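Local coordinates for cytoplasmic export protein 1 (PDB 3VWA) that belongs to the nuclear tRNA export machinery and may collect tRNA from export receptors at the nuclear pore and deliver it to translation, at residues I435-V440 with Q473-L478; E22-Q27 with N172-Q177. All blocks are in the same frame, centred on the assembly; numbering follows the deposited sequence.

Contact 1: residues I435-V440 with Q473-L478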
# COMPACT_ATOMS: atom_id res chain seq x y z
N ILE A 435 -15.15 -6.40 31.17
CA ILE A 435 -15.72 -7.22 30.13
C ILE A 435 -17.20 -7.32 30.33
O ILE A 435 -17.94 -7.22 29.35
CB ILE A 435 -15.07 -8.64 30.10
CG1 ILE A 435 -13.61 -8.52 29.66
CG2 ILE A 435 -15.83 -9.58 29.14
CD1 ILE A 435 -12.83 -9.85 29.64
N ARG A 436 -17.64 -7.52 31.58
CA ARG A 436 -19.09 -7.44 31.90
C ARG A 436 -19.77 -6.13 31.50
O ARG A 436 -20.88 -6.17 30.92
CB ARG A 436 -19.41 -7.83 33.35
CG ARG A 436 -18.82 -9.24 33.70
CD ARG A 436 -19.45 -9.90 34.89
NE ARG A 436 -19.45 -9.03 36.09
CZ ARG A 436 -18.42 -8.85 36.92
NH1 ARG A 436 -18.59 -8.05 37.97
NH2 ARG A 436 -17.25 -9.48 36.73
N THR A 437 -19.12 -5.01 31.82
CA THR A 437 -19.59 -3.66 31.50
C THR A 437 -19.72 -3.51 29.97
O THR A 437 -20.80 -3.13 29.46
CB THR A 437 -18.63 -2.59 32.11
OG1 THR A 437 -18.47 -2.82 33.52
CG2 THR A 437 -19.14 -1.13 31.92
N TRP A 438 -18.66 -3.86 29.24
CA TRP A 438 -18.64 -3.69 27.79
C TRP A 438 -19.59 -4.65 27.09
O TRP A 438 -20.17 -4.29 26.06
CB TRP A 438 -17.23 -3.79 27.21
CG TRP A 438 -16.52 -2.47 27.22
CD1 TRP A 438 -15.66 -1.98 28.20
CD2 TRP A 438 -16.66 -1.38 26.27
NE1 TRP A 438 -15.24 -0.71 27.90
CE2 TRP A 438 -15.82 -0.28 26.77
CE3 TRP A 438 -17.41 -1.18 25.11
CZ2 TRP A 438 -15.70 0.92 26.09
CZ3 TRP A 438 -17.29 0.04 24.44
CH2 TRP A 438 -16.47 1.07 24.93
N THR A 439 -19.77 -5.87 27.62
CA THR A 439 -20.68 -6.80 26.98
C THR A 439 -22.09 -6.25 26.78
O THR A 439 -22.69 -6.44 25.72
CB THR A 439 -20.80 -8.15 27.74
OG1 THR A 439 -19.51 -8.77 27.80
CG2 THR A 439 -21.79 -9.11 27.01
N VAL A 440 -22.62 -5.58 27.80
CA VAL A 440 -23.98 -5.04 27.67
C VAL A 440 -24.09 -3.88 26.63
O VAL A 440 -25.12 -3.72 25.94
CB VAL A 440 -24.63 -4.75 29.08
CG1 VAL A 440 -23.99 -3.57 29.80
CG2 VAL A 440 -26.13 -4.51 28.97
N GLN A 473 -21.05 -5.70 40.87
CA GLN A 473 -20.34 -4.44 40.73
C GLN A 473 -21.22 -3.35 40.14
O GLN A 473 -22.15 -3.65 39.40
CB GLN A 473 -19.09 -4.67 39.91
CG GLN A 473 -18.30 -5.83 40.47
CD GLN A 473 -17.69 -5.50 41.80
OE1 GLN A 473 -17.13 -4.43 41.97
NE2 GLN A 473 -17.81 -6.43 42.77
N VAL A 474 -20.93 -2.09 40.49
CA VAL A 474 -21.72 -0.94 40.07
C VAL A 474 -21.56 -0.62 38.58
O VAL A 474 -22.51 -0.18 37.92
CB VAL A 474 -21.41 0.31 40.95
CG1 VAL A 474 -21.97 1.62 40.38
CG2 VAL A 474 -21.99 0.11 42.34
N LYS A 475 -20.39 -0.88 38.01
CA LYS A 475 -20.14 -0.42 36.65
C LYS A 475 -21.09 -1.02 35.59
O LYS A 475 -21.55 -0.28 34.73
CB LYS A 475 -18.66 -0.57 36.26
CG LYS A 475 -18.28 0.27 35.03
CD LYS A 475 -16.76 0.24 34.75
CE LYS A 475 -16.37 1.23 33.65
NZ LYS A 475 -14.90 1.37 33.44
N PRO A 476 -21.35 -2.34 35.63
CA PRO A 476 -22.25 -2.99 34.65
C PRO A 476 -23.72 -2.62 34.83
O PRO A 476 -24.48 -2.62 33.85
CB PRO A 476 -22.02 -4.48 34.89
CG PRO A 476 -20.62 -4.54 35.55
CD PRO A 476 -20.64 -3.34 36.45
N ARG A 477 -24.10 -2.24 36.04
CA ARG A 477 -25.44 -1.72 36.31
C ARG A 477 -25.60 -0.38 35.62
O ARG A 477 -26.57 -0.16 34.86
CB ARG A 477 -25.70 -1.66 37.82
CG ARG A 477 -25.20 -2.92 38.53
CD ARG A 477 -26.07 -3.32 39.70
NE ARG A 477 -26.01 -2.35 40.77
CZ ARG A 477 -25.13 -2.40 41.77
NH1 ARG A 477 -24.26 -3.39 41.85
NH2 ARG A 477 -25.13 -1.44 42.69
N LEU A 478 -24.62 0.50 35.81
CA LEU A 478 -24.59 1.79 35.11
C LEU A 478 -24.58 1.63 33.59
O LEU A 478 -25.06 2.49 32.88
CB LEU A 478 -23.34 2.55 35.54
CG LEU A 478 -23.28 2.99 37.01
CD1 LEU A 478 -21.91 3.53 37.30
CD2 LEU A 478 -24.34 4.01 37.39
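The guanidinium of R436 meets Q473 at its edge: Q473 CG lies in its plane, 3.4 Å from R436 NH1, and the amide of Q473 stands almost perpendicular to it, the two planes being 83° apart. The bend at chi3 (-53°) brings the R436 head to Q473, in the loop leading into helix 474-487, and its polar end is held by a salt bridge from NE to D471 and a bond from NH2 to the D430 carbonyl. Between these parallel helices, whose segment axes run 8.2 Å apart at an angle of 6°, T437 is the central contact. T437 OG1, anti to the carbonyl carbon, rests 3.4 Å from P476 CG, at the tip of the proline ring, and as close to K475 CG. T437 CG2 lies 3.5 Å from K475 CG, against the extended lysine chain, which crosses it at about a right angle and ends in a salt bridge with E434. The hydroxyl itself donates back to V433 O in its own helix. An alanine here would remove OG1 and CG2 of T437, and would probably loosen the fit against P476 and K475 as well as lose the bond to V433. V440 adds a light touch on P476 O and also packs on helix 454-469. This layering of like-directed helices is consistent with the HEAT-type solenoid. Polar atoms of 435-440 rest on carbon atoms of 473-478 and find their polar partners outside the pair. The two segments thus meet by shape, without hydrogen bonds, while flanking salt bridges, K475-E434 and R436-D471, connect the same two helical elements.

Contact 2: residues E22-Q27 with N172-Q177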
# COMPACT_ATOMS: atom_id res chain seq x y z
N GLU A 22 3.19 11.27 -24.39
CA GLU A 22 3.42 11.49 -25.79
C GLU A 22 4.67 12.33 -25.84
O GLU A 22 4.89 13.13 -24.96
CB GLU A 22 2.30 12.35 -26.34
CG GLU A 22 1.34 11.65 -27.27
CD GLU A 22 1.12 12.44 -28.54
OE1 GLU A 22 1.14 13.70 -28.51
OE2 GLU A 22 0.96 11.80 -29.59
N THR A 23 5.45 12.18 -26.90
CA THR A 23 6.66 12.96 -27.13
C THR A 23 6.69 13.20 -28.62
O THR A 23 5.82 12.72 -29.32
CB THR A 23 7.87 12.19 -26.53
OG1 THR A 23 8.06 12.65 -25.19
CG2 THR A 23 9.14 12.36 -27.29
N ALA A 24 7.64 13.97 -29.13
CA ALA A 24 7.69 14.20 -30.55
C ALA A 24 8.00 12.91 -31.31
O ALA A 24 7.66 12.81 -32.49
CB ALA A 24 8.72 15.27 -30.89
N LEU A 25 8.68 11.95 -30.66
CA LEU A 25 9.07 10.71 -31.37
C LEU A 25 8.26 9.44 -31.06
O LEU A 25 8.32 8.47 -31.82
CB LEU A 25 10.53 10.42 -31.17
CG LEU A 25 11.36 11.51 -31.78
CD1 LEU A 25 12.77 11.28 -31.34
CD2 LEU A 25 11.27 11.55 -33.30
N TRP A 26 7.54 9.44 -29.94
CA TRP A 26 6.89 8.25 -29.40
C TRP A 26 5.62 8.60 -28.70
O TRP A 26 5.52 9.64 -28.02
CB TRP A 26 7.79 7.53 -28.38
CG TRP A 26 9.10 7.12 -28.96
CD1 TRP A 26 10.30 7.83 -28.97
CD2 TRP A 26 9.40 5.89 -29.69
NE1 TRP A 26 11.26 7.13 -29.65
CE2 TRP A 26 10.79 5.98 -30.09
CE3 TRP A 26 8.66 4.77 -30.06
CZ2 TRP A 26 11.41 4.98 -30.82
CZ3 TRP A 26 9.30 3.76 -30.76
CH2 TRP A 26 10.64 3.88 -31.14
N GLN A 27 4.65 7.70 -28.82
CA GLN A 27 3.53 7.61 -27.85
C GLN A 27 3.77 6.44 -26.91
O GLN A 27 4.27 5.39 -27.32
CB GLN A 27 2.21 7.40 -28.56
CG GLN A 27 1.75 8.64 -29.29
CD GLN A 27 0.53 8.33 -30.12
OE1 GLN A 27 0.58 7.49 -31.04
NE2 GLN A 27 -0.58 9.00 -29.80
N ASN A 172 16.88 19.06 -33.06
CA ASN A 172 15.98 19.87 -33.88
C ASN A 172 14.55 19.32 -33.91
O ASN A 172 13.58 20.09 -33.86
CB ASN A 172 16.51 20.03 -35.31
N ILE A 173 14.43 17.99 -34.00
CA ILE A 173 13.13 17.34 -34.00
C ILE A 173 12.49 17.58 -32.64
O ILE A 173 11.36 18.05 -32.56
CB ILE A 173 13.25 15.82 -34.33
CG1 ILE A 173 13.42 15.64 -35.84
CG2 ILE A 173 12.05 15.05 -33.78
CD1 ILE A 173 14.39 14.54 -36.24
N ILE A 174 13.23 17.30 -31.58
CA ILE A 174 12.67 17.46 -30.24
C ILE A 174 12.47 18.92 -29.82
O ILE A 174 11.83 19.17 -28.80
CB ILE A 174 13.51 16.72 -29.18
CG1 ILE A 174 13.52 15.23 -29.49
CG2 ILE A 174 12.92 16.96 -27.79
CD1 ILE A 174 12.23 14.54 -29.12
N GLY A 175 12.99 19.87 -30.60
CA GLY A 175 12.77 21.29 -30.32
C GLY A 175 13.44 21.60 -29.00
O GLY A 175 12.85 22.19 -28.10
N SER A 176 14.69 21.16 -28.89
CA SER A 176 15.47 21.24 -27.67
C SER A 176 16.90 21.67 -27.97
O SER A 176 17.40 21.48 -29.10
CB SER A 176 15.49 19.88 -26.95
OG SER A 176 16.31 19.94 -25.79
N GLN A 177 17.54 22.20 -26.93
CA GLN A 177 18.92 22.63 -27.01
C GLN A 177 19.93 21.48 -27.02
O GLN A 177 20.04 20.74 -26.06
CB GLN A 177 19.22 23.52 -25.81
CG GLN A 177 20.61 24.12 -25.85
CD GLN A 177 20.58 25.59 -26.22
OE1 GLN A 177 20.37 26.45 -25.37
NE2 GLN A 177 20.78 25.88 -27.51
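In the kinase-like domain, the hairpin between strands 21-22 and 26-33 probably occupies the position of a kinase glycine-rich loop, although its turn here contains no glycine. The tip packs against the last turn of helix 160-174, which closes with a Schellman motif: G175, with positive phi, is its C-prime residue, S176 N reaches back to Y171 O, and G175 N makes a weak bond to N172 O. Within the hairpin, T23 N donates to W26 O over 2.8 Å, drawing the chain round so that A24 and L25 stand at the bend. No hydrogen bond crosses this surface contact; its side-chain meetings are all between apolar groups. L25 reaches both isoleucines with its two forked methyls: L25 CD2 comes 3.6 Å from I173 CG2, while L25 CD1 meets I174 CD1 at 4.0 Å, each isoleucine crossing the leucine at about a right angle. L25 also touches Y170 of the same helix and bonds through its backbone to K46 on the sheet side. W26 turns to another set of partners, its NE1 bonding E150 and its ring meeting F147 edge-to-face. I174 is bent at both torsions (chi1 -61°, chi2 -76°), which carries its terminal methyl over to the turn. There I174 CD1 touches three successive residues, lying 4.0 Å from A24 CB and 4.2 Å from T23 CG2 in addition to the leucine methyl.

From the N terminus, contact 2 opens first, at the early hairpin, and closes, with 144 residues between, at the end of helix 160-174; the loop so formed holds much of the kinase-like domain, including most of its strands. The chain then runs through a long helical series before contact 1 opens on helix 433-446 and closes with only 32 residues between, helix 454-469 among them. The two loops follow one another in series, neither enclosing nor crossing the other. The centres of contact 1 and contact 2 are about 73 Å apart, on opposite sides of the chain's centre. Contact 2 ties sheet to helix within a compact domain, whereas contact 1 joins near neighbours along the extended helical arm.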